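Lipase (Acinetobacter baumannii, PDB 4OPM) probably hydrolyses ester bonds of lipids, as a putative triacylglycerol lipase with an alpha/beta hydrolase fold. Local coordinates at residues P45-I50 against T69-I74; P113-G118 against T137-L142. One frame throughout, in Å; residues are numbered along the deposited sequence. Where two conformers were deposited one is given.

Interaction 1 of 2, residues P45-I50 against T69-I74; sequences PTLLLI and TNYHVI
The carbonyl oxygen of H72 takes two donors from the facing strand. L47 N bonds to H72 O at 2.8 Å, and T46 CA adds a CA-H...O contact to H72 O at 3.3 Å. I74 O is held in the same way by L49 N and L48 CA. In the other direction, P45 O receives H72 N, and L47 O receives I74 N. These four bonds zip strands 46-50 and 72-76 together in parallel. T46, L48, H72 and I74 face one side of the sheet; L47, L49 and V73 face the other.

On the L47 side, Y71 fills the start of the contact. CB of Y71 lies 3.6 Å from L47 CD1. L47 was modelled in two conformers, so this packing describes one of them. P45 O approaches the edge of the Y71 ring near its plane, while the P45 ring packs obliquely on CD1 and CE1. Further on, L49 CD1 meets V73 CG1 at 3.8 Å. On the other side, L48 CD1 meets I74 CG2 at 3.9 Å.

T46 and H72 lie side by side, but their polar ends are joined by water. T46 OG1 donates to the water at 2.8 Å, and the same water lies 3.0 Å from H72 ND1. Chi1 of H72 puts CG anti to the backbone N (-179°), and chi2 (-142°) turns the ND1 edge toward T46 OG1 and the water. Its NE2 bonds to E38 on strand 32-39. Both ring nitrogens thus have partners, and the E38 carboxylate probably favours a proton on NE2. The chemistry implies a largely apolar strand pair with one hydrated polar patch near its start.

Interaction 2 of 2, residues P113-G118 against T137-L142; sequences PIHIAG and TKSLFL
S139 OG sits between its own backbone N and carbonyl carbon (chi1 77°). H115 CG lies beside its backbone N (chi1 -64°), with chi2 (-77°) turning the ND1 edge of the ring toward S139 OG. ND1 of H115 and OG of S139 hydrogen-bond at 2.7 Å; either could be the donor. K138 crosses the same ring obliquely. Its CD rests over one face, 3.9 Å from the H115 ring centroid, in a CH-pi contact.

I116 O is gripped three ways. F141 N bonds to I116 O at 2.8 Å, though the bond is bent at the hydrogen. A water also donates to I116 O at 2.9 Å and links it to S139 OG. L140 CA completes the set with a CA-H...O contact. K138 N to I114 O, I116 N to S139 O and G118 N to F141 O carry the rest of the parallel pairing, although the chain turns a corner at K138. A117 CB packs on F141 CB at 3.9 Å.

Beyond the pair, E296 of helix 281-298 accepts from H115 NE2 and forms a salt bridge with K138 NZ. Y288 of that helix stacks on F141. On the other side of the sheet, I116, T137 and L140 pack against helix 121-132. Strand 237-242 is the next neighbour, touching L140, F141 and L142.

Interactions 1 and 2 lie side by side in one sheet, their centres about 10 Å apart. Strands 46-50 and 114-119 are neighbours and join them directly. L48 N approaches H115 O at 2.8 Å, and I50 N approaches A117 O at 2.8 Å; both are probable hydrogen bonds. L49 CD2 packs on A117 CB at 3.6 Å. Helix 281-298 covers both contacts on the face of L47 and H115. Interaction 2 is the nearer to the probable active site. Its G118 opens the GxSxG sequence of the likely nucleophile elbow, which carries S120 of a probable triad with H274 and D245. From interaction 1, L49 lies close to this elbow without touching it.

Interaction 1 of 2, residues P45-I50 against T69-I74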
ATOM      1  N   PRO A  45      14.894  13.732   0.528  1.00 22.06           N
ATOM      2  CA  PRO A  45      13.435  13.942   0.384  1.00 21.56           C
ATOM      3  C   PRO A  45      12.628  12.799   1.009  1.00 24.82           C
ATOM      4  O   PRO A  45      13.018  11.627   0.911  1.00 24.01           O
ATOM      5  CB  PRO A  45      13.232  14.010  -1.137  1.00 23.09           C
ATOM      6  CG  PRO A  45      14.587  14.309  -1.701  1.00 27.08           C
ATOM      7  CD  PRO A  45      15.545  13.601  -0.791  1.00 22.46           C
ATOM      8  N   THR A  46      11.532  13.156   1.693  1.00 21.93           N
ATOM      9  CA  THR A  46      10.688  12.192   2.386  1.00 21.52           C
ATOM     10  C   THR A  46       9.779  11.434   1.424  1.00 22.46           C
ATOM     11  O   THR A  46       9.160  12.035   0.539  1.00 20.53           O
ATOM     12  CB  THR A  46       9.860  12.882   3.479  1.00 29.45           C
ATOM     13  OG1 THR A  46      10.757  13.530   4.375  1.00 36.34           O
ATOM     14  CG2 THR A  46       8.981  11.907   4.267  1.00 26.54           C
ATOM     15  N   LEU A  47       9.707  10.104   1.645  1.00 18.09           N
ATOM     16  CA  LEU A  47       8.831   9.176   0.897  0.60 16.57           C
ATOM     17  C   LEU A  47       7.954   8.426   1.872  1.00 20.89           C
ATOM     18  O   LEU A  47       8.459   7.743   2.770  1.00 20.50           O
ATOM     19  CB  LEU A  47       9.539   8.126  -0.012  0.60 15.80           C
ATOM     20  CG  LEU A  47      10.738   8.446  -0.886  0.60 19.00           C
ATOM     21  CD1 LEU A  47      11.191   7.195  -1.623  0.60 18.04           C
ATOM     22  CD2 LEU A  47      10.437   9.507  -1.893  0.60 20.03           C
ATOM     23  N   LEU A  48       6.632   8.536   1.692  1.00 16.42           N
ATOM     24  CA  LEU A  48       5.664   7.826   2.525  1.00 16.63           C
ATOM     25  C   LEU A  48       5.085   6.678   1.703  1.00 19.41           C
ATOM     26  O   LEU A  48       4.498   6.929   0.647  1.00 18.56           O
ATOM     27  CB  LEU A  48       4.559   8.778   3.035  1.00 17.52           C
ATOM     28  CG  LEU A  48       3.429   8.154   3.876  1.00 21.94           C
ATOM     29  CD1 LEU A  48       3.946   7.643   5.219  1.00 21.07           C
ATOM     30  CD2 LEU A  48       2.282   9.158   4.082  1.00 22.07           C
ATOM     31  N   LEU A  49       5.274   5.426   2.175  1.00 16.25           N
ATOM     32  CA  LEU A  49       4.811   4.227   1.462  1.00 14.90           C
ATOM     33  C   LEU A  49       3.661   3.610   2.203  1.00 16.96           C
ATOM     34  O   LEU A  49       3.800   3.296   3.390  1.00 16.79           O
ATOM     35  CB  LEU A  49       5.950   3.199   1.258  1.00 13.99           C
ATOM     36  CG  LEU A  49       7.261   3.723   0.688  1.00 17.53           C
ATOM     37  CD1 LEU A  49       8.286   2.606   0.571  1.00 17.27           C
ATOM     38  CD2 LEU A  49       7.045   4.368  -0.660  1.00 15.66           C
ATOM     39  N   ILE A  50       2.501   3.476   1.513  1.00 14.55           N
ATOM     40  CA  ILE A  50       1.251   2.999   2.132  1.00 14.49           C
ATOM     41  C   ILE A  50       0.831   1.639   1.577  1.00 16.98           C
ATOM     42  O   ILE A  50       0.517   1.532   0.394  1.00 15.51           O
ATOM     43  CB  ILE A  50       0.104   4.041   1.939  1.00 17.38           C
ATOM     44  CG1 ILE A  50       0.572   5.487   2.223  1.00 17.64           C
ATOM     45  CG2 ILE A  50      -1.133   3.666   2.785  1.00 16.89           C
ATOM     46  CD1 ILE A  50      -0.418   6.563   1.768  1.00 20.24           C
ATOM     47  N   THR A  69      18.828   4.613   0.318  1.00 22.30           N
ATOM     48  CA  THR A  69      20.149   5.236   0.166  1.00 23.66           C
ATOM     49  C   THR A  69      19.963   6.732  -0.129  1.00 29.11           C
ATOM     50  O   THR A  69      20.575   7.562   0.548  1.00 31.02           O
ATOM     51  CB  THR A  69      21.004   4.533  -0.903  1.00 35.66           C
ATOM     52  OG1 THR A  69      21.230   3.179  -0.512  1.00 37.80           O
ATOM     53  CG2 THR A  69      22.359   5.217  -1.121  1.00 35.48           C
ATOM     54  N   ASN A  70      19.083   7.072  -1.088  1.00 23.56           N
ATOM     55  CA  ASN A  70      18.906   8.453  -1.518  1.00 23.45           C
ATOM     56  C   ASN A  70      17.619   9.132  -1.032  1.00 25.43           C
ATOM     57  O   ASN A  70      17.411  10.312  -1.335  1.00 25.27           O
ATOM     58  CB  ASN A  70      19.004   8.525  -3.039  1.00 24.01           C
ATOM     59  CG  ASN A  70      20.388   8.186  -3.506  1.00 39.89           C
ATOM     60  OD1 ASN A  70      21.384   8.654  -2.954  1.00 33.14           O
ATOM     61  ND2 ASN A  70      20.491   7.285  -4.455  1.00 32.77           N
ATOM     62  N   TYR A  71      16.764   8.420  -0.269  1.00 21.30           N
ATOM     63  CA  TYR A  71      15.529   9.009   0.241  1.00 19.87           C
ATOM     64  C   TYR A  71      15.304   8.711   1.716  1.00 21.74           C
ATOM     65  O   TYR A  71      15.928   7.803   2.264  1.00 20.34           O
ATOM     66  CB  TYR A  71      14.314   8.536  -0.586  1.00 20.60           C
ATOM     67  CG  TYR A  71      14.394   9.015  -2.018  1.00 22.79           C
ATOM     68  CD1 TYR A  71      13.996  10.307  -2.363  1.00 25.77           C
ATOM     69  CD2 TYR A  71      14.980   8.228  -3.006  1.00 23.63           C
ATOM     70  CE1 TYR A  71      14.156  10.793  -3.659  1.00 26.53           C
ATOM     71  CE2 TYR A  71      15.137   8.704  -4.313  1.00 24.68           C
ATOM     72  CZ  TYR A  71      14.730   9.992  -4.626  1.00 30.77           C
ATOM     73  OH  TYR A  71      14.891  10.502  -5.889  1.00 36.32           O
ATOM     74  N   HIS A  72      14.445   9.520   2.361  1.00 18.72           N
ATOM     75  CA  HIS A  72      14.028   9.340   3.754  1.00 18.99           C
ATOM     76  C   HIS A  72      12.685   8.598   3.701  1.00 22.67           C
ATOM     77  O   HIS A  72      11.647   9.193   3.421  1.00 23.95           O
ATOM     78  CB  HIS A  72      13.939  10.672   4.504  1.00 20.34           C
ATOM     79  CG  HIS A  72      13.537  10.515   5.940  1.00 24.75           C
ATOM     80  ND1 HIS A  72      12.692  11.417   6.554  1.00 27.23           N
ATOM     81  CD2 HIS A  72      13.882   9.558   6.837  1.00 26.92           C
ATOM     82  CE1 HIS A  72      12.559  10.997   7.802  1.00 27.16           C
ATOM     83  NE2 HIS A  72      13.264   9.886   8.022  1.00 27.08           N
ATOM     84  N   VAL A  73      12.720   7.299   3.957  1.00 17.91           N
ATOM     85  CA  VAL A  73      11.568   6.423   3.755  1.00 17.06           C
ATOM     86  C   VAL A  73      10.807   6.186   5.061  1.00 19.63           C
ATOM     87  O   VAL A  73      11.407   5.830   6.073  1.00 19.62           O
ATOM     88  CB  VAL A  73      12.041   5.095   3.087  1.00 19.73           C
ATOM     89  CG1 VAL A  73      10.875   4.145   2.836  1.00 19.74           C
ATOM     90  CG2 VAL A  73      12.798   5.367   1.783  1.00 19.45           C
ATOM     91  N   ILE A  74       9.471   6.363   5.011  1.00 16.31           N
ATOM     92  CA  ILE A  74       8.565   6.142   6.155  1.00 15.92           C
ATOM     93  C   ILE A  74       7.487   5.154   5.718  1.00 18.56           C
ATOM     94  O   ILE A  74       6.818   5.383   4.707  1.00 18.19           O
ATOM     95  CB  ILE A  74       7.962   7.475   6.671  1.00 19.14           C
ATOM     96  CG1 ILE A  74       9.070   8.455   7.147  1.00 19.74           C
ATOM     97  CG2 ILE A  74       6.884   7.234   7.769  1.00 19.34           C
ATOM     98  CD1 ILE A  74       9.767   8.062   8.494  1.00 25.57           C
TER
HETATM   99  O   HOH W   1      13.398  13.995   5.110  1.00 37.65           O

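Interaction 2 of 2, residues P113-G118 against T137-L142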
ATOM      1  N   PRO A 113       6.195  19.327   1.403  1.00 33.30           N
ATOM      2  CA  PRO A 113       5.561  18.351   0.510  1.00 30.21           C
ATOM      3  C   PRO A 113       6.333  17.035   0.540  1.00 29.26           C
ATOM      4  O   PRO A 113       7.567  17.026   0.509  1.00 27.47           O
ATOM      5  CB  PRO A 113       5.609  19.033  -0.868  1.00 32.42           C
ATOM      6  CG  PRO A 113       6.127  20.415  -0.627  1.00 38.45           C
ATOM      7  CD  PRO A 113       6.920  20.352   0.630  1.00 34.75           C
ATOM      8  N   ILE A 114       5.597  15.923   0.635  1.00 23.33           N
ATOM      9  CA  ILE A 114       6.233  14.615   0.680  0.60 21.87           C
ATOM     10  C   ILE A 114       5.769  13.756  -0.496  1.00 23.68           C
ATOM     11  O   ILE A 114       4.650  13.908  -0.990  1.00 22.45           O
ATOM     12  CB  ILE A 114       6.040  13.895   2.048  0.60 24.87           C
ATOM     13  CG1 ILE A 114       4.580  13.426   2.280  0.60 24.81           C
ATOM     14  CG2 ILE A 114       6.595  14.747   3.215  0.60 26.47           C
ATOM     15  CD1 ILE A 114       4.373  12.497   3.494  0.60 31.79           C
ATOM     16  N   HIS A 115       6.670  12.881  -0.962  1.00 17.65           N
ATOM     17  CA  HIS A 115       6.374  11.948  -2.039  1.00 17.01           C
ATOM     18  C   HIS A 115       5.531  10.838  -1.431  1.00 21.50           C
ATOM     19  O   HIS A 115       5.885  10.324  -0.365  1.00 21.40           O
ATOM     20  CB  HIS A 115       7.660  11.382  -2.622  1.00 16.81           C
ATOM     21  CG  HIS A 115       8.539  12.386  -3.288  1.00 20.15           C
ATOM     22  ND1 HIS A 115       8.256  12.861  -4.552  1.00 21.35           N
ATOM     23  CD2 HIS A 115       9.724  12.899  -2.877  1.00 21.88           C
ATOM     24  CE1 HIS A 115       9.254  13.676  -4.860  1.00 21.38           C
ATOM     25  NE2 HIS A 115      10.170  13.718  -3.885  1.00 21.86           N
ATOM     26  N   ILE A 116       4.413  10.484  -2.059  1.00 18.93           N
ATOM     27  CA  ILE A 116       3.551   9.445  -1.499  1.00 19.28           C
ATOM     28  C   ILE A 116       3.346   8.316  -2.500  1.00 20.33           C
ATOM     29  O   ILE A 116       3.136   8.569  -3.676  1.00 17.47           O
ATOM     30  CB  ILE A 116       2.197  10.031  -1.001  1.00 23.69           C
ATOM     31  CG1 ILE A 116       2.438  11.162   0.038  1.00 25.56           C
ATOM     32  CG2 ILE A 116       1.323   8.934  -0.391  1.00 25.06           C
ATOM     33  CD1 ILE A 116       1.340  12.105   0.179  1.00 34.29           C
ATOM     34  N   ALA A 117       3.410   7.063  -2.016  1.00 18.40           N
ATOM     35  CA  ALA A 117       3.176   5.879  -2.846  1.00 17.83           C
ATOM     36  C   ALA A 117       2.166   5.001  -2.152  1.00 20.64           C
ATOM     37  O   ALA A 117       2.205   4.852  -0.930  1.00 19.57           O
ATOM     38  CB  ALA A 117       4.466   5.113  -3.101  1.00 18.27           C
ATOM     39  N   GLY A 118       1.258   4.442  -2.926  1.00 17.04           N
ATOM     40  CA  GLY A 118       0.217   3.590  -2.372  1.00 16.51           C
ATOM     41  C   GLY A 118      -0.041   2.360  -3.208  1.00 19.39           C
ATOM     42  O   GLY A 118      -0.160   2.451  -4.432  1.00 19.56           O
ATOM     43  N   THR A 137       1.567  17.313  -0.550  1.00 23.54           N
ATOM     44  CA  THR A 137       1.809  16.189  -1.460  1.00 21.69           C
ATOM     45  C   THR A 137       2.719  16.635  -2.625  1.00 25.41           C
ATOM     46  O   THR A 137       2.303  17.428  -3.474  1.00 26.03           O
ATOM     47  CB  THR A 137       0.448  15.623  -1.942  1.00 24.38           C
ATOM     48  OG1 THR A 137      -0.402  15.367  -0.804  1.00 21.39           O
ATOM     49  CG2 THR A 137       0.607  14.361  -2.807  1.00 23.76           C
ATOM     50  N   LYS A 138       3.949  16.108  -2.670  1.00 20.45           N
ATOM     51  CA  LYS A 138       4.938  16.448  -3.704  1.00 19.51           C
ATOM     52  C   LYS A 138       4.737  15.610  -4.963  1.00 22.34           C
ATOM     53  O   LYS A 138       5.007  16.088  -6.061  1.00 21.23           O
ATOM     54  CB  LYS A 138       6.360  16.253  -3.162  1.00 21.54           C
ATOM     55  CG  LYS A 138       7.436  16.996  -3.950  1.00 27.75           C
ATOM     56  CD  LYS A 138       8.773  16.903  -3.244  1.00 37.52           C
ATOM     57  CE  LYS A 138       9.742  17.945  -3.723  1.00 46.72           C
ATOM     58  NZ  LYS A 138      10.950  17.995  -2.857  1.00 58.21           N
ATOM     59  N   SER A 139       4.327  14.349  -4.795  1.00 18.58           N
ATOM     60  CA  SER A 139       4.101  13.431  -5.916  1.00 17.96           C
ATOM     61  C   SER A 139       3.272  12.271  -5.442  1.00 20.11           C
ATOM     62  O   SER A 139       3.182  12.015  -4.235  1.00 18.67           O
ATOM     63  CB  SER A 139       5.428  12.927  -6.501  1.00 18.26           C
ATOM     64  OG  SER A 139       6.013  11.917  -5.692  1.00 18.22           O
ATOM     65  N   LEU A 140       2.692  11.555  -6.404  1.00 16.85           N
ATOM     66  CA  LEU A 140       1.856  10.397  -6.132  0.70 16.68           C
ATOM     67  C   LEU A 140       2.301   9.208  -6.990  1.00 19.58           C
ATOM     68  O   LEU A 140       2.525   9.365  -8.190  1.00 19.01           O
ATOM     69  CB  LEU A 140       0.407  10.790  -6.446  0.70 17.65           C
ATOM     70  CG  LEU A 140      -0.733  10.071  -5.730  0.70 22.94           C
ATOM     71  CD1 LEU A 140      -0.695  10.323  -4.204  0.70 24.18           C
ATOM     72  CD2 LEU A 140      -2.068  10.570  -6.259  0.70 22.01           C
ATOM     73  N   PHE A 141       2.434   8.030  -6.376  1.00 16.13           N
ATOM     74  CA  PHE A 141       2.800   6.828  -7.111  1.00 14.60           C
ATOM     75  C   PHE A 141       1.726   5.804  -6.806  1.00 18.98           C
ATOM     76  O   PHE A 141       1.565   5.399  -5.656  1.00 19.49           O
ATOM     77  CB  PHE A 141       4.214   6.334  -6.765  1.00 15.33           C
ATOM     78  CG  PHE A 141       4.662   5.051  -7.441  1.00 15.70           C
ATOM     79  CD1 PHE A 141       4.194   4.706  -8.710  1.00 17.43           C
ATOM     80  CD2 PHE A 141       5.594   4.214  -6.830  1.00 18.40           C
ATOM     81  CE1 PHE A 141       4.623   3.529  -9.335  1.00 18.39           C
ATOM     82  CE2 PHE A 141       6.041   3.054  -7.465  1.00 19.96           C
ATOM     83  CZ  PHE A 141       5.560   2.718  -8.714  1.00 17.87           C
ATOM     84  N   LEU A 142       0.927   5.468  -7.816  1.00 15.17           N
ATOM     85  CA  LEU A 142      -0.190   4.555  -7.649  1.00 14.86           C
ATOM     86  C   LEU A 142       0.140   3.202  -8.241  1.00 17.23           C
ATOM     87  O   LEU A 142       0.325   3.079  -9.448  1.00 17.02           O
ATOM     88  CB  LEU A 142      -1.458   5.136  -8.294  1.00 15.01           C
ATOM     89  CG  LEU A 142      -1.928   6.514  -7.764  1.00 19.64           C
ATOM     90  CD1 LEU A 142      -3.091   7.069  -8.596  1.00 18.85           C
ATOM     91  CD2 LEU A 142      -2.315   6.441  -6.274  1.00 21.14           C
TER
HETATM   92  O   HOH W   2      10.127  19.159  -0.380  1.00 48.09           O
HETATM   93  O   HOH W   3       5.564   9.282  -5.106  1.00 18.45           O